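Conjugal transfer protein-like C-terminal domain-containing protein (PDB 4EC6) is of unknown function but probably serves as a VirB8-like, membrane-associated component of the Gram-positive type IV secretion machinery that transfers plasmid pIP501, this chain being its C-terminal, NTF2-like domain. Local coordinates at residues A[102-107]-A[122-127]; A[136-141]-A[151-156]. One frame throughout, in Å; residues are numbered along the deposited sequence.

Interaction 1: residues A[102-107]-A[122-127]; sequences LKSVNY and LLNVSV
A classic beta bulge sets Lys103 and Ser104 of strand 101-112 together opposite Asn124 of strand 117-126, within the antiparallel hairpin these strands form. At the bulge Lys103 N donates to Asn124 O at 2.8 Å, and Asn124 N reaches Ser104 O at 3.2 Å. Beyond it the pairing is regular, Asn106 and Leu122 exchanging two backbone bonds. The tightly packed face carries Leu102, Val105, Leu123 and Val125. Leu123 CD2 lies 3.9 Å from Val105 CG2, the two side chains running alongside each other, and also meets Leu102 CD1, which is carried there with Leu102 CG anti to the backbone N (chi1 -167°). Leu65 of helix 54-68 packs on Val105, and Phe69, in the loop after the helix, on Leu102 and Leu123. Toward solvent the contact is looser: the bent chain of Lys103 rests CD against Ser126 CB at 3.9 Å before leading away. The other face, with Ser104, Asn106, Leu122 and Asn124, adjoins the second subunit, whose Tyr63 OH bonds to Asn124 OD1. Here a water donates to Leu122 O and is also hydrogen-bonded to Ser104 OG, at 2.9 Å.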
loop_
_atom_site.group_PDB
_atom_site.type_symbol
_atom_site.label_atom_id
_atom_site.label_comp_id
_atom_site.label_asym_id
_atom_site.label_seq_id
_atom_site.Cartn_x
_atom_site.Cartn_y
_atom_site.Cartn_z
ATOM N N LEU A 102 -13.739 6.207 -5.582
ATOM C CA LEU A 102 -12.659 6.038 -4.667
ATOM C C LEU A 102 -11.408 6.060 -5.528
ATOM O O LEU A 102 -11.229 5.177 -6.362
ATOM C CB LEU A 102 -12.860 4.696 -3.965
ATOM C CG LEU A 102 -12.057 4.355 -2.746
ATOM C CD1 LEU A 102 -12.356 5.292 -1.583
ATOM C CD2 LEU A 102 -12.398 2.911 -2.413
ATOM N N LYS A 103 -10.568 7.079 -5.357
ATOM C CA LYS A 103 -9.356 7.216 -6.204
ATOM C C LYS A 103 -8.133 6.606 -5.557
ATOM O O LYS A 103 -7.220 6.189 -6.261
ATOM C CB LYS A 103 -9.012 8.671 -6.530
ATOM C CG LYS A 103 -10.131 9.514 -7.117
ATOM C CD LYS A 103 -10.756 8.907 -8.372
ATOM C CE LYS A 103 -9.771 8.888 -9.531
ATOM N NZ LYS A 103 -10.033 7.657 -10.342
ATOM N N SER A 104 -8.083 6.600 -4.223
ATOM C CA SER A 104 -6.970 6.027 -3.503
ATOM C C SER A 104 -7.304 5.766 -2.039
ATOM O O SER A 104 -8.149 6.456 -1.431
ATOM C CB SER A 104 -5.698 6.873 -3.629
ATOM O OG SER A 104 -5.654 7.847 -2.632
ATOM N N VAL A 105 -6.602 4.775 -1.485
ATOM C CA VAL A 105 -6.826 4.369 -0.130
ATOM C C VAL A 105 -5.492 4.181 0.556
ATOM O O VAL A 105 -4.658 3.437 0.076
ATOM C CB VAL A 105 -7.613 3.018 -0.097
ATOM C CG1 VAL A 105 -7.782 2.528 1.332
ATOM C CG2 VAL A 105 -8.930 3.180 -0.824
ATOM N N ASN A 106 -5.294 4.844 1.680
ATOM C CA ASN A 106 -4.113 4.612 2.486
ATOM C C ASN A 106 -4.511 4.309 3.892
ATOM O O ASN A 106 -5.298 5.027 4.483
ATOM C CB ASN A 106 -3.183 5.828 2.481
ATOM C CG ASN A 106 -2.535 6.053 1.129
ATOM O OD1 ASN A 106 -1.597 5.388 0.759
ATOM N ND2 ASN A 106 -3.056 6.965 0.393
ATOM N N TYR A 107 -3.970 3.238 4.439
ATOM C CA TYR A 107 -4.214 2.872 5.825
ATOM C C TYR A 107 -3.678 3.915 6.769
ATOM O O TYR A 107 -2.556 4.334 6.610
ATOM C CB TYR A 107 -3.562 1.519 6.123
ATOM C CG TYR A 107 -3.806 1.003 7.500
ATOM C CD1 TYR A 107 -5.104 0.742 7.948
ATOM C CD2 TYR A 107 -2.749 0.749 8.357
ATOM C CE1 TYR A 107 -5.329 0.215 9.217
ATOM C CE2 TYR A 107 -2.941 0.231 9.618
ATOM C CZ TYR A 107 -4.225 -0.037 10.058
ATOM O OH TYR A 107 -4.441 -0.529 11.344
ATOM N N LEU A 122 -7.120 7.192 4.985
ATOM C CA LEU A 122 -7.226 8.441 4.226
ATOM C C LEU A 122 -7.615 8.115 2.803
ATOM O O LEU A 122 -7.018 7.239 2.203
ATOM C CB LEU A 122 -5.902 9.203 4.212
ATOM C CG LEU A 122 -5.516 9.765 5.548
ATOM C CD1 LEU A 122 -4.560 10.910 5.253
ATOM C CD2 LEU A 122 -6.719 10.257 6.381
ATOM N N LEU A 123 -8.591 8.828 2.251
ATOM C CA LEU A 123 -9.082 8.548 0.923
ATOM C C LEU A 123 -9.010 9.787 0.046
ATOM O O LEU A 123 -9.133 10.923 0.522
ATOM C CB LEU A 123 -10.537 8.100 1.015
ATOM C CG LEU A 123 -10.978 7.086 2.064
ATOM C CD1 LEU A 123 -12.486 6.891 2.082
ATOM C CD2 LEU A 123 -10.326 5.748 1.762
ATOM N N ASN A 124 -8.802 9.580 -1.233
ATOM C CA ASN A 124 -9.126 10.616 -2.181
ATOM C C ASN A 124 -10.431 10.134 -2.779
ATOM O O ASN A 124 -10.455 9.075 -3.447
ATOM C CB ASN A 124 -8.086 10.736 -3.298
ATOM C CG ASN A 124 -6.752 11.334 -2.830
ATOM O OD1 ASN A 124 -6.696 12.204 -1.937
ATOM N ND2 ASN A 124 -5.648 10.887 -3.473
ATOM N N VAL A 125 -11.515 10.863 -2.522
ATOM C CA VAL A 125 -12.759 10.611 -3.260
ATOM C C VAL A 125 -13.030 11.704 -4.291
ATOM O O VAL A 125 -12.534 12.838 -4.207
ATOM C CB VAL A 125 -13.989 10.275 -2.357
ATOM C CG1 VAL A 125 -13.565 9.370 -1.223
ATOM C CG2 VAL A 125 -14.635 11.502 -1.765
ATOM N N SER A 126 -13.809 11.318 -5.274
ATOM C CA SER A 126 -14.114 12.170 -6.409
ATOM C C SER A 126 -15.640 12.196 -6.546
ATOM O O SER A 126 -16.306 11.147 -6.494
ATOM C CB SER A 126 -13.423 11.603 -7.646
ATOM O OG SER A 126 -13.777 12.286 -8.819
ATOM N N VAL A 127 -16.194 13.397 -6.660
ATOM C CA VAL A 127 -17.648 13.535 -6.754
ATOM C C VAL A 127 -18.142 14.007 -8.125
ATOM O O VAL A 127 -19.062 13.408 -8.684
ATOM C CB VAL A 127 -18.245 14.370 -5.590
ATOM C CG1 VAL A 127 -19.669 14.800 -5.915
ATOM C CG2 VAL A 127 -18.206 13.570 -4.284
HETATM O O HOH W 1 -5.375 7.964 0.302
#

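Interaction 2: residues A[136-141]-A[151-156]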
loop_
_atom_site.group_PDB
_atom_site.type_symbol
_atom_site.label_atom_id
_atom_site.label_comp_id
_atom_site.label_asym_id
_atom_site.label_seq_id
_atom_site.Cartn_x
_atom_site.Cartn_y
_atom_site.Cartn_z
ATOM N N ILE A 136 -11.921 8.062 6.735
ATOM C CA ILE A 136 -12.974 7.139 7.054
ATOM C C ILE A 136 -12.543 6.278 8.251
ATOM O O ILE A 136 -11.426 5.782 8.289
ATOM C CB ILE A 136 -13.354 6.282 5.836
ATOM C CG1 ILE A 136 -14.698 5.650 6.099
ATOM C CG2 ILE A 136 -12.282 5.250 5.490
ATOM C CD1 ILE A 136 -15.294 5.015 4.880
ATOM N N THR A 137 -13.461 6.161 9.215
ATOM C CA THR A 137 -13.289 5.447 10.464
ATOM C C THR A 137 -14.440 4.409 10.593
ATOM O O THR A 137 -15.586 4.666 10.246
ATOM C CB THR A 137 -13.368 6.463 11.607
ATOM O OG1 THR A 137 -12.569 7.575 11.243
ATOM C CG2 THR A 137 -12.822 5.928 12.921
ATOM N N PHE A 138 -14.111 3.217 11.048
ATOM C CA PHE A 138 -15.093 2.208 11.362
ATOM C C PHE A 138 -14.455 1.155 12.277
ATOM O O PHE A 138 -13.238 1.041 12.354
ATOM C CB PHE A 138 -15.677 1.597 10.105
ATOM C CG PHE A 138 -14.679 0.944 9.192
ATOM C CD1 PHE A 138 -14.400 -0.427 9.303
ATOM C CD2 PHE A 138 -14.070 1.662 8.152
ATOM C CE1 PHE A 138 -13.511 -1.045 8.438
ATOM C CE2 PHE A 138 -13.176 1.025 7.274
ATOM C CZ PHE A 138 -12.892 -0.319 7.412
ATOM N N GLU A 139 -15.258 0.399 12.994
ATOM C CA GLU A 139 -14.677 -0.671 13.830
ATOM C C GLU A 139 -14.750 -2.060 13.213
ATOM O O GLU A 139 -15.538 -2.310 12.330
ATOM C CB GLU A 139 -15.252 -0.621 15.224
ATOM C CG GLU A 139 -15.064 0.762 15.752
ATOM C CD GLU A 139 -15.738 0.970 17.080
ATOM O OE1 GLU A 139 -16.031 -0.053 17.780
ATOM O OE2 GLU A 139 -15.980 2.171 17.406
ATOM N N VAL A 140 -13.936 -2.956 13.719
ATOM C CA VAL A 140 -13.679 -4.258 13.096
ATOM C C VAL A 140 -13.429 -5.222 14.242
ATOM O O VAL A 140 -12.844 -4.829 15.216
ATOM C CB VAL A 140 -12.424 -4.140 12.226
ATOM C CG1 VAL A 140 -11.770 -5.476 11.958
ATOM C CG2 VAL A 140 -12.825 -3.516 10.914
ATOM N N GLU A 141 -13.947 -6.440 14.170
ATOM C CA GLU A 141 -13.763 -7.434 15.227
ATOM C C GLU A 141 -13.324 -8.739 14.614
ATOM O O GLU A 141 -13.682 -9.054 13.473
ATOM C CB GLU A 141 -15.017 -7.609 16.066
ATOM C CG GLU A 141 -15.309 -6.416 16.968
ATOM C CD GLU A 141 -16.698 -6.496 17.611
ATOM O OE1 GLU A 141 -17.277 -7.613 17.684
ATOM O OE2 GLU A 141 -17.238 -5.429 18.018
ATOM N N THR A 151 -19.363 -1.229 12.920
ATOM C CA THR A 151 -20.075 0.059 13.009
ATOM C C THR A 151 -20.278 0.574 11.589
ATOM O O THR A 151 -19.641 0.101 10.653
ATOM C CB THR A 151 -19.292 1.112 13.767
ATOM O OG1 THR A 151 -18.004 1.239 13.157
ATOM C CG2 THR A 151 -19.126 0.736 15.198
ATOM N N GLN A 152 -21.169 1.531 11.410
ATOM C CA GLN A 152 -21.310 2.109 10.087
ATOM C C GLN A 152 -20.129 3.093 9.906
ATOM O O GLN A 152 -19.858 3.827 10.807
ATOM C CB GLN A 152 -22.640 2.821 9.970
ATOM C CG GLN A 152 -22.708 3.522 8.628
ATOM C CD GLN A 152 -24.002 4.197 8.398
ATOM O OE1 GLN A 152 -24.555 4.787 9.310
ATOM N NE2 GLN A 152 -24.507 4.126 7.169
ATOM N N PRO A 153 -19.396 3.057 8.772
ATOM C CA PRO A 153 -18.209 3.916 8.636
ATOM C C PRO A 153 -18.549 5.406 8.736
ATOM O O PRO A 153 -19.565 5.814 8.198
ATOM C CB PRO A 153 -17.713 3.575 7.232
ATOM C CG PRO A 153 -18.170 2.193 6.991
ATOM C CD PRO A 153 -19.526 2.136 7.620
ATOM N N LYS A 154 -17.745 6.185 9.463
ATOM C CA LYS A 154 -17.818 7.674 9.454
ATOM C C LYS A 154 -16.826 8.283 8.471
ATOM O O LYS A 154 -15.614 8.016 8.476
ATOM C CB LYS A 154 -17.564 8.329 10.830
ATOM C CG LYS A 154 -18.442 7.881 12.006
ATOM C CD LYS A 154 -19.765 7.312 11.481
ATOM C CE LYS A 154 -20.847 7.125 12.549
ATOM N NZ LYS A 154 -22.161 7.091 11.828
ATOM N N LEU A 155 -17.353 9.122 7.614
ATOM C CA LEU A 155 -16.568 9.790 6.617
ATOM C C LEU A 155 -16.461 11.245 7.067
ATOM O O LEU A 155 -17.451 11.821 7.403
ATOM C CB LEU A 155 -17.334 9.674 5.320
ATOM C CG LEU A 155 -16.680 9.593 3.984
ATOM C CD1 LEU A 155 -15.389 8.763 4.057
ATOM C CD2 LEU A 155 -17.745 8.977 3.090
ATOM N N THR A 156 -15.266 11.843 7.109
ATOM C CA THR A 156 -15.139 13.227 7.542
ATOM C C THR A 156 -14.084 13.904 6.720
ATOM O O THR A 156 -13.188 13.250 6.211
ATOM C CB THR A 156 -14.693 13.331 9.012
ATOM O OG1 THR A 156 -13.494 12.573 9.202
ATOM C CG2 THR A 156 -15.766 12.811 9.970
HETATM O O HOH W 2 -13.614 9.562 9.597
#
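Ile136 pairs with Leu155 at a non-hydrogen-bonded position, and its side chain reaches along segment 151-156 from Leu155 to Pro153. CB meets Leu155 CD1 at 3.7 Å. CG1, anti to the backbone N (chi1 -163°), passes 3.5 Å from Lys154 O and stays beside the same leucine methyl. CD1, the tip, lies 3.7 Å from Pro153 CB, so the isoleucine tip lies alongside the proline ring. The chain thus spans Leu155 and Pro153 on the face covered by helix 54-68, where Phe64 touches both Pro153 and the Phe138 ring. Between the Ile136-Leu155 pair and Pro153, Thr137 and Lys154 exchange two backbone bonds: Lys154 N to Thr137 O at 2.8 Å, and Thr137 N to Lys154 O. Lys154 O also has a CA-H...O contact from Ile136 CA and accepts a hydrogen bond from a water that joins Thr137 OG1 to Thr156 OG1 on the opposite face. Past Pro153 the ladder changes character. Glu139 N donates to a side chain, Thr151 OG1, at 2.9 Å and nearly straight (165°), while Thr151 CG2 lies against the carboxylate carbon CD of Glu139 at 3.9 Å. The backbone ladder resumes with Glu139 to Thr150, so the local break is bridged by a hydroxyl. Together these contacts form the last antiparallel hairpin of the curved sheet that packs on helices in an NTF2-like fold.

How the interactions relate
Along the chain both segments of interaction 1 come before those of interaction 2, and their centres lie 15 Å apart in one antiparallel sheet whose strands neighbour one another in chain order: 101-112, 117-126, 131-142, 147-157. Each contact joins an outermost strand of the chain's sheet to an inner one, and the inner strands, 117-126 and 131-142, are neighbours. The two contacts touch through Leu123, whose CD1 lies 3.8 Å from Ile136 CG2 and 4.0 Å from Leu155 CD1. Leu65 of helix 54-68 and Phe69 just after it reach both, giving the sheet one shared apolar face. Interaction 1 borders the subunit interface, whereas interaction 2 is made within one subunit.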